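PDB 1EWQ: DNA mismatch repair protein MutS from Thermus aquaticus, which binds mismatched DNA, has a weak ATPase activity and takes part in mismatch repair, possibly at the recognition step. Local coordinates for residues C[178-183]-C[192-197]. Residues are numbered along the deposited sequence; the frame is centred on the assembly and turned at random.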
loop_
_atom_site.group_PDB
_atom_site.type_symbol
_atom_site.label_atom_id
_atom_site.label_comp_id
_atom_site.label_asym_id
_atom_site.label_seq_id
_atom_site.Cartn_x
_atom_site.Cartn_y
_atom_site.Cartn_z
ATOM N N VAL C 178 11.643 17.554 -3.991
ATOM C CA VAL C 178 12.874 18.023 -4.607
ATOM C C VAL C 178 12.665 18.941 -5.821
ATOM O O VAL C 178 11.833 18.670 -6.681
ATOM C CB VAL C 178 13.753 16.809 -5.022
ATOM C CG1 VAL C 178 14.988 17.284 -5.783
ATOM C CG2 VAL C 178 14.174 16.022 -3.785
ATOM N N LEU C 179 13.432 20.026 -5.870
ATOM C CA LEU C 179 13.381 20.979 -6.975
ATOM C C LEU C 179 14.701 20.846 -7.744
ATOM O O LEU C 179 15.767 21.113 -7.189
ATOM C CB LEU C 179 13.266 22.419 -6.459
ATOM C CG LEU C 179 12.227 22.770 -5.395
ATOM C CD1 LEU C 179 12.368 24.240 -5.049
ATOM C CD2 LEU C 179 10.820 22.472 -5.895
ATOM N N LEU C 180 14.635 20.437 -9.005
ATOM C CA LEU C 180 15.846 20.284 -9.811
ATOM C C LEU C 180 16.044 21.470 -10.749
ATOM O O LEU C 180 15.082 21.997 -11.310
ATOM C CB LEU C 180 15.789 18.986 -10.629
ATOM C CG LEU C 180 15.724 17.636 -9.894
ATOM C CD1 LEU C 180 15.373 16.531 -10.889
ATOM C CD2 LEU C 180 17.056 17.339 -9.204
ATOM N N ALA C 181 17.296 21.891 -10.899
ATOM C CA ALA C 181 17.650 22.999 -11.779
ATOM C C ALA C 181 17.201 22.669 -13.202
ATOM O O ALA C 181 17.155 21.504 -13.589
ATOM C CB ALA C 181 19.157 23.219 -11.751
ATOM N N PRO C 182 16.867 23.695 -13.997
ATOM C CA PRO C 182 16.425 23.483 -15.378
ATOM C C PRO C 182 17.371 22.556 -16.148
ATOM O O PRO C 182 16.927 21.644 -16.846
ATOM C CB PRO C 182 16.412 24.898 -15.950
ATOM C CG PRO C 182 16.095 25.742 -14.747
ATOM C CD PRO C 182 16.974 25.134 -13.696
ATOM N N GLU C 183 18.672 22.792 -16.007
ATOM C CA GLU C 183 19.688 21.985 -16.685
ATOM C C GLU C 183 19.592 20.498 -16.361
ATOM O O GLU C 183 19.859 19.656 -17.215
ATOM C CB GLU C 183 21.097 22.455 -16.306
ATOM C CG GLU C 183 21.178 23.888 -15.862
ATOM C CD GLU C 183 21.180 24.038 -14.361
ATOM O OE1 GLU C 183 20.498 24.952 -13.870
ATOM O OE2 GLU C 183 21.877 23.263 -13.673
ATOM N N ASP C 192 16.590 10.421 -15.224
ATOM C CA ASP C 192 16.242 9.018 -15.054
ATOM C C ASP C 192 17.005 8.413 -13.885
ATOM O O ASP C 192 16.425 7.710 -13.058
ATOM C CB ASP C 192 16.538 8.236 -16.336
ATOM C CG ASP C 192 15.483 8.459 -17.403
ATOM O OD1 ASP C 192 14.316 8.052 -17.184
ATOM O OD2 ASP C 192 15.816 9.047 -18.454
ATOM N N GLU C 193 18.306 8.686 -13.820
ATOM C CA GLU C 193 19.130 8.170 -12.733
ATOM C C GLU C 193 18.561 8.671 -11.415
ATOM O O GLU C 193 18.416 7.910 -10.462
ATOM C CB GLU C 193 20.575 8.652 -12.857
ATOM C CG GLU C 193 21.521 7.986 -11.861
ATOM C CD GLU C 193 22.910 8.603 -11.846
ATOM O OE1 GLU C 193 23.874 7.885 -11.498
ATOM O OE2 GLU C 193 23.043 9.805 -12.163
ATOM N N PHE C 194 18.231 9.960 -11.379
ATOM C CA PHE C 194 17.681 10.575 -10.180
ATOM C C PHE C 194 16.340 9.971 -9.792
ATOM O O PHE C 194 16.129 9.609 -8.636
ATOM C CB PHE C 194 17.497 12.078 -10.374
ATOM C CG PHE C 194 17.105 12.796 -9.118
ATOM C CD1 PHE C 194 18.073 13.292 -8.257
ATOM C CD2 PHE C 194 15.767 12.915 -8.760
ATOM C CE1 PHE C 194 17.716 13.895 -7.054
ATOM C CE2 PHE C 194 15.398 13.515 -7.557
ATOM C CZ PHE C 194 16.373 14.005 -6.703
ATOM N N ARG C 195 15.433 9.877 -10.758
ATOM C CA ARG C 195 14.107 9.328 -10.499
ATOM C C ARG C 195 14.157 7.915 -9.942
ATOM O O ARG C 195 13.378 7.561 -9.056
ATOM C CB ARG C 195 13.252 9.334 -11.774
ATOM C CG ARG C 195 12.549 10.652 -12.072
ATOM C CD ARG C 195 11.242 10.391 -12.824
ATOM N NE ARG C 195 10.407 11.586 -12.943
ATOM C CZ ARG C 195 10.497 12.473 -13.932
ATOM N NH1 ARG C 195 11.387 12.306 -14.904
ATOM N NH2 ARG C 195 9.700 13.534 -13.948
ATOM N N LYS C 196 15.068 7.101 -10.462
ATOM C CA LYS C 196 15.183 5.727 -9.996
ATOM C C LYS C 196 15.675 5.657 -8.560
ATOM O O LYS C 196 15.130 4.914 -7.745
ATOM C CB LYS C 196 16.115 4.923 -10.906
ATOM C CG LYS C 196 15.387 3.869 -11.733
ATOM C CD LYS C 196 14.296 4.493 -12.606
ATOM C CE LYS C 196 13.405 3.435 -13.255
ATOM N NZ LYS C 196 14.157 2.511 -14.159
ATOM N N ARG C 197 16.693 6.449 -8.244
ATOM C CA ARG C 197 17.250 6.438 -6.904
ATOM C C ARG C 197 16.399 7.211 -5.902
ATOM O O ARG C 197 16.299 6.820 -4.742
ATOM C CB ARG C 197 18.680 6.981 -6.936
ATOM C CG ARG C 197 19.371 6.944 -5.592
ATOM C CD ARG C 197 20.879 7.040 -5.734
ATOM N NE ARG C 197 21.510 7.282 -4.443
ATOM C CZ ARG C 197 22.818 7.394 -4.259
ATOM N NH1 ARG C 197 23.644 7.275 -5.289
ATOM N NH2 ARG C 197 23.301 7.652 -3.049
#
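Val178, Leu180 and Phe194 form a small, buried apolar contact between a sheet and a helix in MutS domain II. Val178 and Leu180 lie on strand 177-180, an inner strand of a mixed sheet, and Phe194 lies on helix 188-197, which packs against one face of that sheet. Helix 188-197 leads on to strand 201-203, which pairs in parallel with strand 177-180. The contact therefore lies inside a beta-alpha-beta crossover.

Within 192-197, Phe194 is the one residue that touches the strand segment. Its CG stands anti to the backbone N (chi1 -172°), which places the ring between the helix and the strand. Val178 and Leu180, two positions apart, send their side chains to the same side of the sheet and meet different parts of the ring. Leu180 CD2 sits over one face, 4.2 Å from the centroid of the Phe194 ring and 11° off its normal. This is a CH-pi contact. The ring's far end runs into Val178, which comes from the opposite direction. Val178 CG1 lies 3.7 Å from Phe194 CZ, and Val178 CG2 is 4.2 Å from the same carbon. CG1 meets the ring obliquely. The backbones stay well apart, with CA of Leu180 and CA of Phe194 9.9 Å from each other.

Other residues complete the core. Phe194 also touches Leu202 and Ile137 on the two strands flanking 177-180, and its ring meets that of Phe198. With an alanine here the ring is gone, Leu180 CD2 would probably lose the face it rests on, and a gap is likely to open beside Val178.

The segments join through carbon alone, by dispersion and the burial of apolar surface. With no polar group between Val178, Leu180 and Phe194, the hold here rests on how the methyl groups fit against the flat ring.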